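Local coordinates for transthyretin-like protein (PDB 3QVA) that probably hydrolyses 5-hydroxyisourate to 2-oxo-4-hydroxy-4-carboxy-5-ureidoimidazoline in purine breakdown, working as a homotetramer of the transthyretin family, at residues 63-69 / 83-89; 17-21 / 72-78. All coordinates share one frame; numbering follows the deposited sequence.

Contact 1 of 2, residues 63-69 / 83-89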
loop_
_atom_site.group_PDB
_atom_site.type_symbol
_atom_site.label_atom_id
_atom_site.label_comp_id
_atom_site.label_asym_id
_atom_site.label_seq_id
_atom_site.Cartn_x
_atom_site.Cartn_y
_atom_site.Cartn_z
ATOM N N TYR A 63 20.558 8.273 -0.411
ATOM C CA TYR A 63 20.256 8.219 1.013
ATOM C C TYR A 63 19.460 6.982 1.392
ATOM O O TYR A 63 18.853 6.324 0.550
ATOM C CB TYR A 63 19.469 9.456 1.443
ATOM C CG TYR A 63 20.236 10.750 1.354
ATOM C CD1 TYR A 63 20.210 11.516 0.192
ATOM C CD2 TYR A 63 20.970 11.222 2.442
ATOM C CE1 TYR A 63 20.907 12.714 0.103
ATOM C CE2 TYR A 63 21.669 12.424 2.364
ATOM C CZ TYR A 63 21.632 13.162 1.192
ATOM O OH TYR A 63 22.321 14.350 1.108
ATOM N N CYS A 64 19.463 6.695 2.685
ATOM C CA CYS A 64 18.751 5.568 3.234
ATOM C C CYS A 64 18.057 6.030 4.509
ATOM O O CYS A 64 18.724 6.475 5.447
ATOM C CB CYS A 64 19.748 4.453 3.532
ATOM S SG CYS A 64 19.026 2.978 4.195
ATOM N N LEU A 65 16.725 5.961 4.525
ATOM C CA LEU A 65 15.942 6.219 5.737
ATOM C C LEU A 65 15.488 4.896 6.309
ATOM O O LEU A 65 14.857 4.119 5.609
ATOM C CB LEU A 65 14.689 7.040 5.429
ATOM C CG LEU A 65 14.522 8.527 5.705
ATOM C CD1 LEU A 65 13.040 8.861 5.528
ATOM C CD2 LEU A 65 14.995 8.944 7.096
ATOM N N THR A 66 15.789 4.641 7.578
ATOM C CA THR A 66 15.447 3.361 8.178
ATOM C C THR A 66 14.598 3.533 9.425
ATOM O O THR A 66 15.050 4.118 10.414
ATOM C CB THR A 66 16.714 2.553 8.528
ATOM O OG1 THR A 66 17.522 2.406 7.351
ATOM C CG2 THR A 66 16.342 1.170 9.075
ATOM N N ALA A 67 13.377 3.005 9.377
ATOM C CA ALA A 67 12.473 3.055 10.524
ATOM C C ALA A 67 12.547 1.740 11.278
ATOM O O ALA A 67 12.432 0.668 10.688
ATOM C CB ALA A 67 11.039 3.344 10.076
ATOM N N GLU A 68 12.758 1.819 12.589
ATOM C CA GLU A 68 12.912 0.621 13.392
ATOM C C GLU A 68 11.538 0.097 13.797
ATOM O O GLU A 68 11.132 0.163 14.957
ATOM C CB GLU A 68 13.810 0.909 14.599
ATOM C CG GLU A 68 15.245 1.249 14.188
ATOM C CD GLU A 68 15.977 0.056 13.598
ATOM O OE1 GLU A 68 15.765 -1.065 14.093
ATOM O OE2 GLU A 68 16.765 0.239 12.640
ATOM N N THR A 69 10.823 -0.430 12.814
ATOM C CA THR A 69 9.429 -0.811 12.992
ATOM C C THR A 69 9.261 -2.087 13.816
ATOM O O THR A 69 8.350 -2.181 14.654
ATOM C CB THR A 69 8.728 -0.968 11.633
ATOM O OG1 THR A 69 9.457 -1.904 10.831
ATOM C CG2 THR A 69 8.681 0.378 10.908
ATOM N N THR A 83 11.607 -6.889 10.233
ATOM C CA THR A 83 12.483 -6.445 11.325
ATOM C C THR A 83 12.681 -4.926 11.377
ATOM O O THR A 83 12.893 -4.362 12.449
ATOM C CB THR A 83 13.855 -7.132 11.263
ATOM O OG1 THR A 83 14.468 -6.858 10.000
ATOM C CG2 THR A 83 13.703 -8.635 11.429
ATOM N N ARG A 84 12.635 -4.288 10.208
ATOM C CA ARG A 84 12.739 -2.837 10.086
ATOM C C ARG A 84 12.245 -2.462 8.699
ATOM O O ARG A 84 11.951 -3.345 7.888
ATOM C CB ARG A 84 14.179 -2.341 10.315
ATOM C CG ARG A 84 15.267 -3.109 9.576
ATOM C CD ARG A 84 16.655 -2.679 10.041
ATOM N NE ARG A 84 16.747 -2.664 11.499
ATOM C CZ ARG A 84 16.860 -3.753 12.254
ATOM N NH1 ARG A 84 16.928 -3.642 13.575
ATOM N NH2 ARG A 84 16.898 -4.955 11.690
ATOM N N ALA A 85 12.136 -1.164 8.443
ATOM C CA ALA A 85 11.671 -0.667 7.165
ATOM C C ALA A 85 12.704 0.311 6.628
ATOM O O ALA A 85 12.874 1.403 7.165
ATOM C CB ALA A 85 10.303 0.005 7.325
ATOM N N GLN A 86 13.406 -0.111 5.582
ATOM C CA GLN A 86 14.443 0.702 4.969
ATOM C C GLN A 86 13.968 1.238 3.621
ATOM O O GLN A 86 13.516 0.466 2.765
ATOM C CB GLN A 86 15.729 -0.117 4.801
ATOM C CG GLN A 86 16.854 0.654 4.138
ATOM C CD GLN A 86 18.115 -0.176 3.942
ATOM O OE1 GLN A 86 18.543 -0.408 2.808
ATOM N NE2 GLN A 86 18.712 -0.628 5.040
ATOM N N ILE A 87 14.070 2.557 3.448
ATOM C CA ILE A 87 13.812 3.205 2.165
ATOM C C ILE A 87 15.133 3.686 1.568
ATOM O O ILE A 87 15.937 4.342 2.247
ATOM C CB ILE A 87 12.879 4.422 2.311
ATOM C CG1 ILE A 87 11.528 4.018 2.904
ATOM C CG2 ILE A 87 12.675 5.102 0.947
ATOM C CD1 ILE A 87 10.690 5.240 3.288
ATOM N N ASP A 88 15.352 3.358 0.301
ATOM C CA ASP A 88 16.556 3.795 -0.398
ATOM C C ASP A 88 16.140 4.731 -1.517
ATOM O O ASP A 88 15.374 4.346 -2.399
ATOM C CB ASP A 88 17.297 2.582 -0.950
ATOM C CG ASP A 88 17.864 1.711 0.142
ATOM O OD1 ASP A 88 17.288 0.628 0.403
ATOM O OD2 ASP A 88 18.876 2.130 0.753
ATOM N N PHE A 89 16.618 5.970 -1.461
ATOM C CA PHE A 89 16.169 6.983 -2.404
ATOM C C PHE A 89 17.302 7.901 -2.850
ATOM O O PHE A 89 18.414 7.843 -2.319
ATOM C CB PHE A 89 14.981 7.783 -1.837
ATOM C CG PHE A 89 15.315 8.612 -0.623
ATOM C CD1 PHE A 89 15.520 9.985 -0.740
ATOM C CD2 PHE A 89 15.416 8.024 0.636
ATOM C CE1 PHE A 89 15.823 10.761 0.377
ATOM C CE2 PHE A 89 15.721 8.795 1.764
ATOM C CZ PHE A 89 15.921 10.163 1.629
HETATM O O HOH W 1 20.657 3.781 -0.512
HETATM O O HOH W 2 13.343 -2.465 14.351
#
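The side chains of Glu68 and Arg84 run alongside each other in a common direction. Arg84 was built in two positions; in the one described here, a side-on salt bridge offers NE and NH1 to the two carboxylate oxygens, so it is one alternative. The straighter bond goes from Arg84 NE to Glu68 OE2 at 3.1 Å, in the guanidinium plane. Arg84 NH1 reaches the syn lone pair of Glu68 OE1 at 2.9 Å, and the two flat groups are twisted 44° apart. Glu68 bends at chi2 (-68°), which brings its carboxylate back toward the neighbouring strand although its CB starts away from it. A water links Glu68 OE1 to Thr83 O.

At the other end the Phe89 ring presents one face to Tyr63 CB, 3.6 Å from Phe89 CZ, a CH-pi contact; the two rings, nearly parallel, are offset with little overlap. Leu65 comes to the rim of the same ring, its CG 4.1 Å from Phe89 CE2. Along the whole length, Tyr63, Leu65 and Ala67 pair with Phe89, Ile87 and Ala85 through two backbone hydrogen bonds each, a regular antiparallel ladder.

Strand 29-34 flanks strand 62-67 on its other edge. The Leu65, Ile87 and Phe89 side faces the second sheet of the transthyretin-type beta sandwich, meeting Leu12 and Phe103. Beyond strand 82-90 the antiparallel sheet continues into a second subunit.

Contact 2 of 2, residues 17-21 / 72-78; sequences LDIST and WFARAGR
Arg78 makes the polar link, reaching Asp18 and Ser20 with its two terminal nitrogens. Its NH1 donates to the syn lone pair of Asp18 OD2 at 2.9 Å, a salt bridge in which the oxygen lies in the guanidinium plane and carboxylate and guanidinium are nearly coplanar, 28° apart. Its NH2 meets Ser20 OG at 2.6 Å, again in the guanidinium plane, so both bonds help to fix the rotation of that flat group.

Hydrogen bonds inside 17-21 set up the receiving side. Asp18 OD1 accepts from Ser20 N at 3.0 Å, closing an Asx turn where strand 12-18 ends, and also takes the Ser20 hydroxyl proton at 2.5 Å, both from the same face of the carboxylate. With its proton given to Asp18, Ser20 OG is left to accept from Arg78. On the opposing segment, helix 69-75 finishes in a Schellman motif, with Gly77 at positive phi and Arg78 N bonded to Phe73 O, and Arg78 sets out from just beyond it.

The aromatic side chains meet the same carboxylate edge-on: Asp18 OD2 lies 3.7 Å from Trp72 CH2 and 3.9 Å from Phe73 CE2. Phe73 CE2 in turn sits over one face of the Arg78 guanidinium. Trp72 is tied down by NE1 to Glu26 O, and both aromatic rings rest on Ile105 of strand 99-106.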
loop_
_atom_site.group_PDB
_atom_site.type_symbol
_atom_site.label_atom_id
_atom_site.label_comp_id
_atom_site.label_asym_id
_atom_site.label_seq_id
_atom_site.Cartn_x
_atom_site.Cartn_y
_atom_site.Cartn_z
ATOM N N LEU A 17 2.414 6.068 10.029
ATOM C CA LEU A 17 1.082 5.697 10.468
ATOM C C LEU A 17 0.996 4.191 10.642
ATOM O O LEU A 17 1.431 3.438 9.774
ATOM C CB LEU A 17 0.060 6.150 9.430
ATOM C CG LEU A 17 -0.125 7.665 9.344
ATOM C CD1 LEU A 17 -0.485 8.056 7.941
ATOM C CD2 LEU A 17 -1.171 8.149 10.353
ATOM N N ASP A 18 0.433 3.753 11.761
ATOM C CA ASP A 18 0.164 2.337 11.964
ATOM C C ASP A 18 -1.224 2.050 11.411
ATOM O O ASP A 18 -2.240 2.345 12.054
ATOM C CB ASP A 18 0.258 1.953 13.448
ATOM C CG ASP A 18 -0.004 0.465 13.697
ATOM O OD1 ASP A 18 -0.239 -0.302 12.735
ATOM O OD2 ASP A 18 0.028 0.042 14.876
ATOM N N ILE A 19 -1.270 1.476 10.209
ATOM C CA ILE A 19 -2.551 1.249 9.552
ATOM C C ILE A 19 -3.299 0.049 10.137
ATOM O O ILE A 19 -4.462 -0.161 9.821
ATOM C CB ILE A 19 -2.429 1.159 8.010
ATOM C CG1 ILE A 19 -1.782 -0.165 7.587
ATOM C CG2 ILE A 19 -1.678 2.389 7.464
ATOM C CD1 ILE A 19 -1.866 -0.437 6.073
ATOM N N SER A 20 -2.639 -0.717 11.004
ATOM C CA SER A 20 -3.312 -1.805 11.707
ATOM C C SER A 20 -4.309 -1.243 12.730
ATOM O O SER A 20 -5.307 -1.887 13.053
ATOM C CB SER A 20 -2.301 -2.755 12.361
ATOM O OG SER A 20 -1.714 -2.174 13.509
ATOM N N THR A 21 -4.052 -0.023 13.203
ATOM C CA THR A 21 -4.928 0.640 14.176
ATOM C C THR A 21 -5.517 1.961 13.673
ATOM O O THR A 21 -6.459 2.497 14.270
ATOM C CB THR A 21 -4.190 0.905 15.508
ATOM O OG1 THR A 21 -3.102 1.810 15.278
ATOM C CG2 THR A 21 -3.671 -0.392 16.120
ATOM N N TRP A 72 9.654 -1.374 17.465
ATOM C CA TRP A 72 8.473 -0.641 17.911
ATOM C C TRP A 72 7.288 -1.583 18.161
ATOM O O TRP A 72 6.630 -1.493 19.204
ATOM C CB TRP A 72 8.113 0.447 16.896
ATOM C CG TRP A 72 7.001 1.348 17.314
ATOM C CD1 TRP A 72 7.079 2.393 18.188
ATOM C CD2 TRP A 72 5.647 1.314 16.846
ATOM N NE1 TRP A 72 5.854 3.005 18.303
ATOM C CE2 TRP A 72 4.955 2.358 17.496
ATOM C CE3 TRP A 72 4.946 0.491 15.952
ATOM C CZ2 TRP A 72 3.598 2.615 17.274
ATOM C CZ3 TRP A 72 3.591 0.751 15.726
ATOM C CH2 TRP A 72 2.934 1.804 16.390
ATOM N N PHE A 73 7.034 -2.500 17.226
ATOM C CA PHE A 73 5.956 -3.467 17.408
ATOM C C PHE A 73 6.227 -4.377 18.603
ATOM O O PHE A 73 5.314 -4.660 19.383
ATOM C CB PHE A 73 5.719 -4.305 16.147
ATOM C CG PHE A 73 4.959 -3.583 15.064
ATOM C CD1 PHE A 73 5.488 -3.484 13.779
ATOM C CD2 PHE A 73 3.708 -3.026 15.319
ATOM C CE1 PHE A 73 4.784 -2.830 12.759
ATOM C CE2 PHE A 73 2.996 -2.368 14.314
ATOM C CZ PHE A 73 3.543 -2.272 13.020
ATOM N N ALA A 74 7.480 -4.811 18.742
ATOM C CA ALA A 74 7.894 -5.700 19.832
ATOM C C ALA A 74 7.734 -5.073 21.219
ATOM O O ALA A 74 7.352 -5.763 22.174
ATOM C CB ALA A 74 9.324 -6.174 19.619
ATOM N N ARG A 75 8.022 -3.773 21.328
ATOM C CA ARG A 75 7.862 -3.037 22.587
ATOM C C ARG A 75 6.405 -2.951 23.021
ATOM O O ARG A 75 6.110 -2.829 24.214
ATOM C CB ARG A 75 8.438 -1.626 22.482
ATOM C CG ARG A 75 9.944 -1.565 22.580
ATOM C CD ARG A 75 10.422 -0.143 22.837
ATOM N NE ARG A 75 10.060 0.787 21.769
ATOM C CZ ARG A 75 10.757 0.959 20.647
ATOM N NH1 ARG A 75 11.858 0.253 20.423
ATOM N NH2 ARG A 75 10.344 1.834 19.742
ATOM N N ALA A 76 5.508 -3.014 22.041
ATOM C CA ALA A 76 4.072 -3.032 22.273
ATOM C C ALA A 76 3.540 -4.466 22.377
ATOM O O ALA A 76 2.330 -4.676 22.460
ATOM C CB ALA A 76 3.366 -2.285 21.162
ATOM N N GLY A 77 4.446 -5.446 22.362
ATOM C CA GLY A 77 4.080 -6.865 22.483
ATOM C C GLY A 77 3.432 -7.483 21.254
ATOM O O GLY A 77 2.622 -8.415 21.366
ATOM N N ARG A 78 3.798 -6.982 20.079
ATOM C CA ARG A 78 3.216 -7.431 18.822
ATOM C C ARG A 78 4.299 -8.004 17.918
ATOM O O ARG A 78 5.332 -7.375 17.703
ATOM C CB ARG A 78 2.497 -6.270 18.133
ATOM C CG ARG A 78 1.509 -5.535 19.049
ATOM C CD ARG A 78 1.052 -4.219 18.457
ATOM N NE ARG A 78 0.209 -4.407 17.279
ATOM C CZ ARG A 78 -0.151 -3.428 16.449
ATOM N NH1 ARG A 78 0.245 -2.177 16.658
ATOM N NH2 ARG A 78 -0.920 -3.706 15.411
#

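From the N terminus, strand 12-18 ends within 17-21, giving way to a turn, the first half of contact 2. The chain then builds strands 29-34 and 37-43 and, by way of strand 49-50, comes to strand 62-67, the first half of contact 1. Helix 69-75 follows directly, and residues 72-78 close the long loop of contact 2, with 50 residues between its segments. Strand 82-90 then returns beside 62-67 and closes the shorter loop of contact 1. The segments alternate, so the two loops cross. Contact 1 joins neighbouring strands within the four-stranded antiparallel sheet; contact 2, centred about 16 Å away, ties the helix connecting those strands to the other sheet, at the end of strand 12-18.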